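Lipoprotein LpqN (Mycobacterium tuberculosis, PDB 6E5F) takes part in building the mycobacterial cell envelope, binds lipid, interacts with the periplasmic loops of the mycolate transporters MmpL3 and MmpL11, and is required for intracellular survival. Local coordinates at residues Q71-H76 / L125-G130; I85-P90 / E222-T227; W93-E98 / G105-T110; A135-F140 / Q185-I190. All blocks are in the same frame, centred on the assembly; numbering follows the deposited sequence. Where two conformers were deposited one is given.

Contact 1. Residues Q71-H76 / L125-G130; sequences QETPVH and LSKLTG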
# COMPACT_ATOMS: atom_id res chain seq x y z
N GLN A 71 12.18 -13.09 -8.32
CA GLN A 71 10.94 -13.85 -8.31
C GLN A 71 9.98 -13.18 -7.33
O GLN A 71 10.35 -12.88 -6.20
CB GLN A 71 11.21 -15.28 -7.87
CG GLN A 71 9.99 -16.16 -7.82
CD GLN A 71 10.31 -17.53 -7.29
OE1 GLN A 71 10.43 -18.49 -8.05
NE2 GLN A 71 10.46 -17.64 -5.97
N GLU A 72 8.75 -12.95 -7.78
CA GLU A 72 7.70 -12.37 -6.96
C GLU A 72 6.59 -13.39 -6.78
O GLU A 72 6.08 -13.94 -7.76
CB GLU A 72 7.12 -11.11 -7.62
CG GLU A 72 5.96 -10.51 -6.85
CD GLU A 72 5.37 -9.30 -7.54
OE1 GLU A 72 4.80 -8.44 -6.83
OE2 GLU A 72 5.46 -9.21 -8.78
N THR A 73 6.21 -13.63 -5.53
CA THR A 73 5.12 -14.53 -5.23
C THR A 73 4.16 -13.86 -4.25
O THR A 73 4.59 -13.18 -3.32
CB THR A 73 5.62 -15.87 -4.67
OG1 THR A 73 6.31 -15.66 -3.44
CG2 THR A 73 6.54 -16.56 -5.68
N PRO A 74 2.86 -14.01 -4.46
CA PRO A 74 1.90 -13.41 -3.53
C PRO A 74 1.96 -14.11 -2.19
O PRO A 74 2.23 -15.31 -2.10
CB PRO A 74 0.55 -13.65 -4.21
CG PRO A 74 0.75 -14.86 -5.03
CD PRO A 74 2.18 -14.81 -5.50
N VAL A 75 1.72 -13.35 -1.13
CA VAL A 75 1.76 -13.85 0.24
C VAL A 75 0.39 -13.66 0.86
O VAL A 75 -0.26 -12.63 0.65
CB VAL A 75 2.83 -13.12 1.07
CG1 VAL A 75 2.90 -13.70 2.47
CG2 VAL A 75 4.18 -13.20 0.38
N HIS A 76 -0.05 -14.64 1.64
CA HIS A 76 -1.33 -14.57 2.33
C HIS A 76 -1.13 -14.83 3.81
O HIS A 76 -0.12 -15.40 4.23
CB HIS A 76 -2.32 -15.56 1.71
CG HIS A 76 -2.53 -15.34 0.24
ND1 HIS A 76 -3.26 -14.28 -0.25
CD2 HIS A 76 -2.07 -16.01 -0.84
CE1 HIS A 76 -3.26 -14.32 -1.57
NE2 HIS A 76 -2.55 -15.37 -1.95
N LEU A 125 0.63 -8.08 -0.03
CA LEU A 125 1.93 -8.52 0.46
C LEU A 125 2.55 -9.45 -0.57
O LEU A 125 1.91 -10.41 -1.02
CB LEU A 125 1.81 -9.23 1.81
CG LEU A 125 3.14 -9.63 2.48
CD1 LEU A 125 4.01 -8.40 2.74
CD2 LEU A 125 2.88 -10.37 3.77
N SER A 126 3.78 -9.14 -0.97
CA SER A 126 4.51 -9.91 -1.95
C SER A 126 5.84 -10.35 -1.35
O SER A 126 6.40 -9.67 -0.48
CB SER A 126 4.79 -9.10 -3.22
OG SER A 126 3.59 -8.56 -3.76
N LYS A 127 6.33 -11.48 -1.82
CA LYS A 127 7.61 -12.03 -1.40
C LYS A 127 8.54 -11.96 -2.61
O LYS A 127 8.22 -12.51 -3.67
CB LYS A 127 7.45 -13.48 -0.95
CG LYS A 127 8.74 -14.14 -0.48
CD LYS A 127 8.47 -15.59 -0.08
CE LYS A 127 9.70 -16.25 0.51
NZ LYS A 127 9.41 -17.66 0.89
N LEU A 128 9.66 -11.26 -2.45
CA LEU A 128 10.64 -11.10 -3.51
C LEU A 128 11.90 -11.86 -3.13
O LEU A 128 12.42 -11.68 -2.02
CB LEU A 128 10.97 -9.62 -3.72
CG LEU A 128 9.78 -8.71 -4.00
CD1 LEU A 128 10.25 -7.29 -4.27
CD2 LEU A 128 8.95 -9.23 -5.16
N THR A 129 12.38 -12.71 -4.03
CA THR A 129 13.62 -13.43 -3.83
C THR A 129 14.50 -13.26 -5.05
O THR A 129 14.04 -12.91 -6.14
CB THR A 129 13.37 -14.93 -3.58
OG1 THR A 129 12.58 -15.47 -4.64
CG2 THR A 129 12.66 -15.14 -2.25
N GLY A 130 15.80 -13.50 -4.86
CA GLY A 130 16.75 -13.40 -5.94
C GLY A 130 17.62 -12.17 -5.83
O GLY A 130 18.10 -11.84 -4.74
O HOH W 1 9.46 -15.13 -4.23
O HOH W 2 -1.23 -10.28 -0.75

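Contact 2. Residues I85-P90 / E222-T227; sequences IDLPVP and EQTTIT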
# COMPACT_ATOMS: atom_id res chain seq x y z
N ILE A 85 1.85 -9.42 10.19
CA ILE A 85 1.57 -7.99 10.07
C ILE A 85 0.22 -7.74 10.72
O ILE A 85 -0.81 -8.18 10.22
CB ILE A 85 1.59 -7.54 8.61
CG1 ILE A 85 2.98 -7.78 8.01
CG2 ILE A 85 1.22 -6.06 8.52
CD1 ILE A 85 3.03 -7.70 6.51
N ASP A 86 0.24 -7.03 11.85
CA ASP A 86 -0.97 -6.74 12.62
C ASP A 86 -1.41 -5.32 12.27
O ASP A 86 -0.94 -4.34 12.86
CB ASP A 86 -0.70 -6.90 14.11
CG ASP A 86 -1.93 -6.61 14.96
OD1 ASP A 86 -2.95 -7.30 14.78
OD2 ASP A 86 -1.86 -5.70 15.81
N LEU A 87 -2.30 -5.21 11.29
CA LEU A 87 -2.91 -3.93 10.94
C LEU A 87 -4.11 -3.67 11.84
O LEU A 87 -4.91 -4.57 12.09
CB LEU A 87 -3.40 -3.94 9.49
CG LEU A 87 -2.52 -3.50 8.31
CD1 LEU A 87 -1.31 -2.66 8.72
CD2 LEU A 87 -2.09 -4.70 7.48
N PRO A 88 -4.29 -2.44 12.33
CA PRO A 88 -5.47 -2.13 13.14
C PRO A 88 -6.69 -1.89 12.26
O PRO A 88 -6.59 -1.56 11.08
CB PRO A 88 -5.06 -0.85 13.86
CG PRO A 88 -4.17 -0.16 12.88
CD PRO A 88 -3.40 -1.27 12.19
N VAL A 89 -7.85 -2.06 12.88
CA VAL A 89 -9.12 -1.71 12.25
C VAL A 89 -9.64 -0.45 12.95
O VAL A 89 -10.19 -0.55 14.05
CB VAL A 89 -10.14 -2.85 12.35
CG1 VAL A 89 -11.46 -2.44 11.71
CG2 VAL A 89 -9.60 -4.10 11.68
N PRO A 90 -9.46 0.73 12.37
CA PRO A 90 -9.91 1.95 13.05
C PRO A 90 -11.41 1.93 13.30
O PRO A 90 -12.17 1.19 12.68
CB PRO A 90 -9.54 3.07 12.06
CG PRO A 90 -8.47 2.48 11.20
CD PRO A 90 -8.80 1.03 11.08
N GLU A 222 0.41 4.31 13.84
CA GLU A 222 0.78 4.25 15.25
C GLU A 222 0.59 2.88 15.88
O GLU A 222 1.24 2.59 16.89
CB GLU A 222 0.00 5.31 16.05
CG GLU A 222 -1.35 4.86 16.56
CD GLU A 222 -2.11 5.96 17.29
OE1 GLU A 222 -1.74 7.15 17.13
OE2 GLU A 222 -3.07 5.64 18.02
N GLN A 223 -0.27 2.03 15.32
CA GLN A 223 -0.62 0.76 15.96
C GLN A 223 -0.14 -0.48 15.21
O GLN A 223 -0.22 -1.58 15.77
CB GLN A 223 -2.14 0.66 16.17
CG GLN A 223 -2.72 1.79 17.01
CD GLN A 223 -4.19 1.59 17.33
OE1 GLN A 223 -4.75 0.52 17.12
NE2 GLN A 223 -4.83 2.64 17.84
N THR A 224 0.35 -0.34 13.98
CA THR A 224 0.75 -1.51 13.22
C THR A 224 2.03 -2.11 13.80
O THR A 224 2.99 -1.39 14.08
CB THR A 224 0.98 -1.15 11.75
OG1 THR A 224 -0.26 -0.72 11.17
CG2 THR A 224 1.50 -2.34 10.98
N THR A 225 2.03 -3.42 13.97
CA THR A 225 3.23 -4.16 14.34
C THR A 225 3.57 -5.12 13.22
O THR A 225 2.68 -5.67 12.56
CB THR A 225 3.02 -4.95 15.64
OG1 THR A 225 2.11 -6.03 15.41
CG2 THR A 225 2.46 -4.05 16.73
N ILE A 226 4.87 -5.30 12.98
CA ILE A 226 5.37 -6.22 11.97
C ILE A 226 6.46 -7.05 12.63
O ILE A 226 7.46 -6.50 13.11
CB ILE A 226 5.95 -5.47 10.75
CG1 ILE A 226 4.86 -4.62 10.10
CG2 ILE A 226 6.53 -6.47 9.75
CD1 ILE A 226 5.37 -3.75 8.96
N THR A 227 6.27 -8.36 12.65
CA THR A 227 7.23 -9.27 13.26
C THR A 227 7.68 -10.27 12.21
O THR A 227 6.87 -11.11 11.77
CB THR A 227 6.57 -9.99 14.44
OG1 THR A 227 5.93 -9.03 15.29
CG2 THR A 227 7.60 -10.77 15.24
O HOH W 3 -2.61 -3.22 15.34

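Contact 3. Residues W93-E98 / G105-T110; sequences WRLLPE and GGIVYT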
# COMPACT_ATOMS: atom_id res chain seq x y z
N TRP A 93 -14.53 1.66 10.77
CA TRP A 93 -14.10 0.86 9.64
C TRP A 93 -14.35 -0.61 9.95
O TRP A 93 -14.40 -1.02 11.12
CB TRP A 93 -12.60 1.06 9.36
CG TRP A 93 -12.25 2.43 8.86
CD1 TRP A 93 -12.30 3.59 9.57
CD2 TRP A 93 -11.80 2.78 7.55
NE1 TRP A 93 -11.90 4.64 8.78
CE2 TRP A 93 -11.59 4.17 7.54
CE3 TRP A 93 -11.54 2.05 6.39
CZ2 TRP A 93 -11.14 4.84 6.41
CZ3 TRP A 93 -11.10 2.72 5.27
CH2 TRP A 93 -10.90 4.10 5.28
N ARG A 94 -14.51 -1.41 8.90
CA ARG A 94 -14.70 -2.85 9.06
C ARG A 94 -13.62 -3.59 8.29
O ARG A 94 -13.13 -3.13 7.25
CB ARG A 94 -16.10 -3.30 8.61
CG ARG A 94 -16.29 -3.53 7.11
CD ARG A 94 -17.48 -4.45 6.84
NE ARG A 94 -17.39 -5.10 5.53
CZ ARG A 94 -18.02 -4.69 4.43
NH1 ARG A 94 -18.80 -3.62 4.46
NH2 ARG A 94 -17.86 -5.36 3.30
N LEU A 95 -13.27 -4.77 8.80
CA LEU A 95 -12.21 -5.58 8.21
C LEU A 95 -12.70 -6.22 6.92
O LEU A 95 -13.82 -6.74 6.84
CB LEU A 95 -11.80 -6.66 9.20
CG LEU A 95 -10.54 -7.47 8.92
CD1 LEU A 95 -9.34 -6.56 8.71
CD2 LEU A 95 -10.27 -8.43 10.08
N LEU A 96 -11.84 -6.19 5.89
CA LEU A 96 -12.11 -6.88 4.64
C LEU A 96 -11.30 -8.16 4.60
O LEU A 96 -10.08 -8.12 4.81
CB LEU A 96 -11.70 -6.00 3.45
CG LEU A 96 -12.53 -4.74 3.19
CD1 LEU A 96 -11.95 -3.98 2.00
CD2 LEU A 96 -13.99 -5.09 2.94
N PRO A 97 -11.90 -9.32 4.34
CA PRO A 97 -11.10 -10.55 4.22
C PRO A 97 -10.26 -10.52 2.95
O PRO A 97 -10.46 -9.70 2.06
CB PRO A 97 -12.16 -11.65 4.17
CG PRO A 97 -13.35 -10.98 3.56
CD PRO A 97 -13.32 -9.56 4.05
N GLU A 98 -9.29 -11.43 2.89
CA GLU A 98 -8.50 -11.58 1.68
C GLU A 98 -9.41 -11.99 0.52
O GLU A 98 -10.21 -12.92 0.64
CB GLU A 98 -7.45 -12.66 1.88
CG GLU A 98 -6.35 -12.29 2.84
CD GLU A 98 -5.19 -13.26 2.76
OE1 GLU A 98 -5.31 -14.27 2.05
OE2 GLU A 98 -4.16 -13.00 3.42
N GLY A 105 -6.19 -8.63 2.47
CA GLY A 105 -7.19 -8.00 3.29
C GLY A 105 -7.17 -6.49 3.16
O GLY A 105 -6.50 -5.91 2.31
N GLY A 106 -7.95 -5.85 4.03
CA GLY A 106 -8.04 -4.41 4.02
C GLY A 106 -9.10 -3.94 5.00
O GLY A 106 -9.57 -4.70 5.85
N ILE A 107 -9.46 -2.67 4.86
CA ILE A 107 -10.51 -2.07 5.66
C ILE A 107 -11.35 -1.19 4.75
O ILE A 107 -10.85 -0.60 3.79
CB ILE A 107 -9.95 -1.26 6.85
CG1 ILE A 107 -8.92 -0.24 6.37
CG2 ILE A 107 -9.35 -2.20 7.88
CD1 ILE A 107 -8.43 0.70 7.46
N VAL A 108 -12.64 -1.10 5.06
CA VAL A 108 -13.58 -0.25 4.35
C VAL A 108 -14.34 0.59 5.37
O VAL A 108 -14.65 0.11 6.47
CB VAL A 108 -14.54 -1.06 3.47
CG1 VAL A 108 -15.34 -2.05 4.30
CG2 VAL A 108 -15.47 -0.14 2.70
N TYR A 109 -14.62 1.84 5.02
CA TYR A 109 -15.33 2.74 5.91
C TYR A 109 -16.82 2.41 5.91
O TYR A 109 -17.42 2.22 4.84
CB TYR A 109 -15.11 4.18 5.44
CG TYR A 109 -15.61 5.24 6.41
CD1 TYR A 109 -15.13 5.31 7.70
CD2 TYR A 109 -16.55 6.18 6.00
CE1 TYR A 109 -15.57 6.28 8.58
CE2 TYR A 109 -17.00 7.16 6.88
CZ TYR A 109 -16.50 7.20 8.16
OH TYR A 109 -16.95 8.17 9.04
N THR A 110 -17.41 2.33 7.10
CA THR A 110 -18.78 1.85 7.26
C THR A 110 -19.83 2.96 7.16
O THR A 110 -21.02 2.66 7.30
CB THR A 110 -18.94 1.13 8.60
OG1 THR A 110 -18.75 2.05 9.68
CG2 THR A 110 -17.94 -0.01 8.72

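Contact 4. Residues A135-F140 / Q185-I190; sequences AKVLQF and QKTVVI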
# COMPACT_ATOMS: atom_id res chain seq x y z
N ALA A 135 16.61 -1.44 -0.81
CA ALA A 135 16.64 0.00 -0.99
C ALA A 135 16.07 0.41 -2.35
O ALA A 135 15.48 1.49 -2.47
CB ALA A 135 18.06 0.53 -0.84
N LYS A 136 16.23 -0.43 -3.37
CA LYS A 136 15.69 -0.07 -4.68
C LYS A 136 14.17 -0.17 -4.70
O LYS A 136 13.51 0.56 -5.45
CB LYS A 136 16.31 -0.93 -5.78
CG LYS A 136 17.82 -0.74 -5.96
CD LYS A 136 18.22 0.68 -6.36
CE LYS A 136 18.10 0.91 -7.86
NZ LYS A 136 18.68 2.23 -8.26
N VAL A 137 13.59 -1.07 -3.90
CA VAL A 137 12.13 -1.13 -3.81
C VAL A 137 11.59 0.21 -3.33
O VAL A 137 10.63 0.75 -3.89
CB VAL A 137 11.69 -2.29 -2.89
CG1 VAL A 137 10.18 -2.29 -2.72
CG2 VAL A 137 12.17 -3.61 -3.45
N LEU A 138 12.20 0.75 -2.28
CA LEU A 138 11.80 2.06 -1.77
C LEU A 138 12.03 3.15 -2.81
O LEU A 138 11.21 4.05 -2.99
CB LEU A 138 12.59 2.38 -0.50
CG LEU A 138 12.37 1.47 0.71
CD1 LEU A 138 13.49 1.63 1.72
CD2 LEU A 138 11.04 1.79 1.37
N GLN A 139 13.17 3.07 -3.51
CA GLN A 139 13.49 4.09 -4.51
C GLN A 139 12.41 4.19 -5.58
O GLN A 139 12.07 5.30 -6.02
CB GLN A 139 14.85 3.79 -5.14
CG GLN A 139 15.31 4.84 -6.13
CD GLN A 139 16.72 4.59 -6.64
OE1 GLN A 139 17.41 3.69 -6.17
NE2 GLN A 139 17.15 5.39 -7.61
N PHE A 140 11.84 3.06 -6.00
CA PHE A 140 10.89 3.05 -7.10
C PHE A 140 9.43 3.02 -6.64
O PHE A 140 8.53 3.02 -7.48
CB PHE A 140 11.17 1.86 -8.02
CG PHE A 140 12.55 1.88 -8.62
CD1 PHE A 140 13.07 3.05 -9.16
CD2 PHE A 140 13.34 0.74 -8.61
CE1 PHE A 140 14.33 3.07 -9.70
CE2 PHE A 140 14.61 0.77 -9.14
CZ PHE A 140 15.11 1.93 -9.69
N GLN A 185 -0.33 5.58 -1.24
CA GLN A 185 0.26 4.26 -1.15
C GLN A 185 1.44 4.31 -0.20
O GLN A 185 2.36 5.12 -0.38
CB GLN A 185 0.72 3.78 -2.52
CG GLN A 185 1.28 2.37 -2.53
CD GLN A 185 1.75 1.97 -3.90
OE1 GLN A 185 2.74 2.50 -4.40
NE2 GLN A 185 1.03 1.04 -4.51
N LYS A 186 1.42 3.44 0.80
CA LYS A 186 2.56 3.24 1.68
C LYS A 186 3.18 1.89 1.33
O LYS A 186 2.48 0.87 1.31
CB LYS A 186 2.15 3.27 3.16
CG LYS A 186 3.35 3.32 4.10
CD LYS A 186 2.96 3.72 5.52
CE LYS A 186 4.18 4.16 6.33
NZ LYS A 186 3.83 4.78 7.64
N THR A 187 4.47 1.91 1.04
CA THR A 187 5.22 0.70 0.72
C THR A 187 6.20 0.45 1.86
O THR A 187 6.95 1.35 2.23
CB THR A 187 5.97 0.88 -0.60
OG1 THR A 187 5.04 1.08 -1.66
CG2 THR A 187 6.82 -0.35 -0.90
N VAL A 188 6.18 -0.75 2.42
CA VAL A 188 7.05 -1.13 3.52
C VAL A 188 7.91 -2.29 3.05
O VAL A 188 7.39 -3.27 2.51
CB VAL A 188 6.24 -1.55 4.76
CG1 VAL A 188 7.17 -1.76 5.96
CG2 VAL A 188 5.15 -0.53 5.08
N VAL A 189 9.22 -2.17 3.24
CA VAL A 189 10.16 -3.22 2.85
C VAL A 189 10.57 -3.99 4.09
O VAL A 189 11.03 -3.41 5.08
CB VAL A 189 11.36 -2.63 2.11
CG1 VAL A 189 12.37 -3.70 1.76
CG2 VAL A 189 10.89 -1.95 0.84
N ILE A 190 10.41 -5.31 4.04
CA ILE A 190 10.58 -6.17 5.20
C ILE A 190 11.56 -7.28 4.82
O ILE A 190 11.13 -8.36 4.40
CB ILE A 190 9.24 -6.74 5.68
CG1 ILE A 190 8.22 -5.61 5.92
CG2 ILE A 190 9.43 -7.59 6.94
CD1 ILE A 190 6.78 -6.10 5.95

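Contact 1. Residues Q71-H76 / L125-G130
Val75 lies against the first residues of segment 125-130, touching Leu125 with one methyl and Lys127 with the other. Val75 CG1, anti to the backbone N (chi1 -178°), meets Leu125 CD2 at 3.6 Å, an apolar contact between buried side chains. The Val75 and Lys127 side chains cross at about a right angle, with Val75 CG2 3.5 Å from Lys127 CB. The branched valine serves two neighbours at once, while its N-H closes the ladder on Leu125 O at 2.9 Å. Ahead of it, strand 70-74 runs antiparallel beside strand 120-130 of the large sheet, whose other neighbour, strand 195-206, bonds to the backbone of Ser126 and Leu128. Gln71 and Thr129 form a hydrogen-bonded pair, joined both ways by N-H to O bonds, and so do Thr73 and Lys127. On the face of Gln71, Thr73, Lys127 and Thr129, the extended Gln71 chain runs beside Thr129, Gln71 CB being 3.5 Å from Thr129 OG1. A water accepts from Gln71 NE2 and donates to Lys127 O. The lysine's methylenes pass Thr73 OG1 and carry its ammonium away from the contact. On the other face CB and CG of Glu72 lie alongside Leu128, Glu72 CB being 3.6 Å from Leu128 CD2.

Contact 2. Residues I85-P90 / E222-T227
Thr224 OG1 stands beside the backbone N and anti to the carbonyl carbon (chi1 -64°), a rotation that sets it 3.3 Å from both Leu87 CD1 and Pro88 CD. The hydroxyl is bonded to Ile220 O of helix 210-223, a polar partner although both carbons press on it. Its methyl CG2, anti to the backbone N, meets the same Leu87 CD1 at 3.6 Å, so both branches touch one leucine methyl. Pro88 is directed toward segment 222-227, where Gln223 OE1 lies 3.5 Å from Pro88 CB, and needs no N-H where the strand pairing has ended. Asp86 and Thr225 form the hydrogen-bonded pair: Asp86 N donates to Thr225 O at 2.9 Å, the return bond from Thr225 N to Asp86 O being weak at 3.3 Å. Their polar side chains lie side by side on the exposed face, Asp86 CB 3.2 Å from Thr225 OG1. Ile85 and Ile226 point together to the buried face, Ile85 CG1 4.2 Å from Ile226 CG2, and both reach Ile190 of strand 179-192. Such pairing is that of a small two-stranded antiparallel ribbon, here made by the C-terminal strand as the chain leaves helix 210-223.

Contact 3. Residues W93-E98 / G105-T110
A beta hairpin brings strand 93-96 back against strand 106-109, and Trp93 and Tyr109 form a non-hydrogen-bonded pair near its open end. The indole of Trp93 lies between two residues of the partner strand: Ile107 CD1 sits 3.4 Å above one face, offset toward the rim, and Tyr109 CD1 lies over the opposite face, likewise toward the rim. Tyr109 CB stands nearly on the normal of the six-membered ring, 4.0 Å from its centroid, a CH-pi contact. The phenol itself is oblique to the indole, the planes 58° apart. A broad flat side chain suits this place, since Ile107 and Tyr109 meet opposite faces of it; it also packs on Leu213 and Ala216 of helix 210-223. Four N-H to O bonds hold the hairpin, two between Arg94 and Val108 and two between Leu96 and Gly106; Leu96 N approaches Gly106 O at 2.7 Å from above the carbonyl plane. Strand 106-109 in turn joins strand 120-130, placing the hairpin at the edge of the large antiparallel sheet. On the face away from Trp93, Val108 CG1, held between backbone N and carbonyl carbon (chi1 59°), is 3.3 Å from Arg94 CG and 3.6 Å from Leu96 CD2, and lies over one face of the guanidinium near its rim. At Gly105 the positive phi favours glycine, and a CB there would come tightly against Leu96 O.

Contact 4. Residues A135-F140 / Q185-I190
Helix 135-140 lies over strand 185-190 and runs antiparallel to it, the segment axes 8.6 Å apart at closest and 175° between their directions. No hydrogen bond crosses the gap, and the joint is made by apolar side chains. Val189 CG2 makes the closest contacts with the helix: it meets Val137 CG1 at 3.6 Å and, in the conformer described, Leu138 CG at 3.7 Å, so one methyl is shared by two successive helix residues. It is anti to the carbonyl carbon of Val189, and the side chain crosses both helix side chains obliquely. Val137 CG1, anti to its backbone N (chi1 176°), also reaches Thr187 CG2 more loosely, at 4.3 Å. This is helix-on-sheet packing in an alpha+beta fold, consistent with the Mog1p/PsbP clan, and the layer also includes helix 61-66, whose Ile61 touches both Val137 and Thr187. Alternate residues of the strand face the helix, so small beta-branched Thr187 and Val189 serve here, while Val188 points to the other side of the sheet and packs on Phe165 and Leu162. The Thr187 methyl offers carbon to the helix, and its buried hydroxyl is bonded to Gln200 of strand 195-206.

Overall arrangement
Contacts 1, 3 and 4 reach the large sheet: strand 120-130 pairs with 70-74 in contact 1 and adjoins 106-109 of contact 3; contact 4 lays a helix on strand 179-192. Contacts 1 and 4 meet where Leu128 CD1 is 4.2 Å from Val137 CG2. Contact 2 packs on the sheet through Ile226 CG2, 3.8 Å from Ile190 CD1, and on the hairpin through Pro90 CD, 3.7 Å from Ile107 CD1. Contacts 3 and 4 do not touch, their nearest atoms being about 11 Å apart. The bound dodecyl trehaloside lies about 8 Å from the side chains of Leu87 and Ile107. Its pocket includes Met214 of helix 210-223, the helix Trp93 packs on, and Thr182 of strand 179-192.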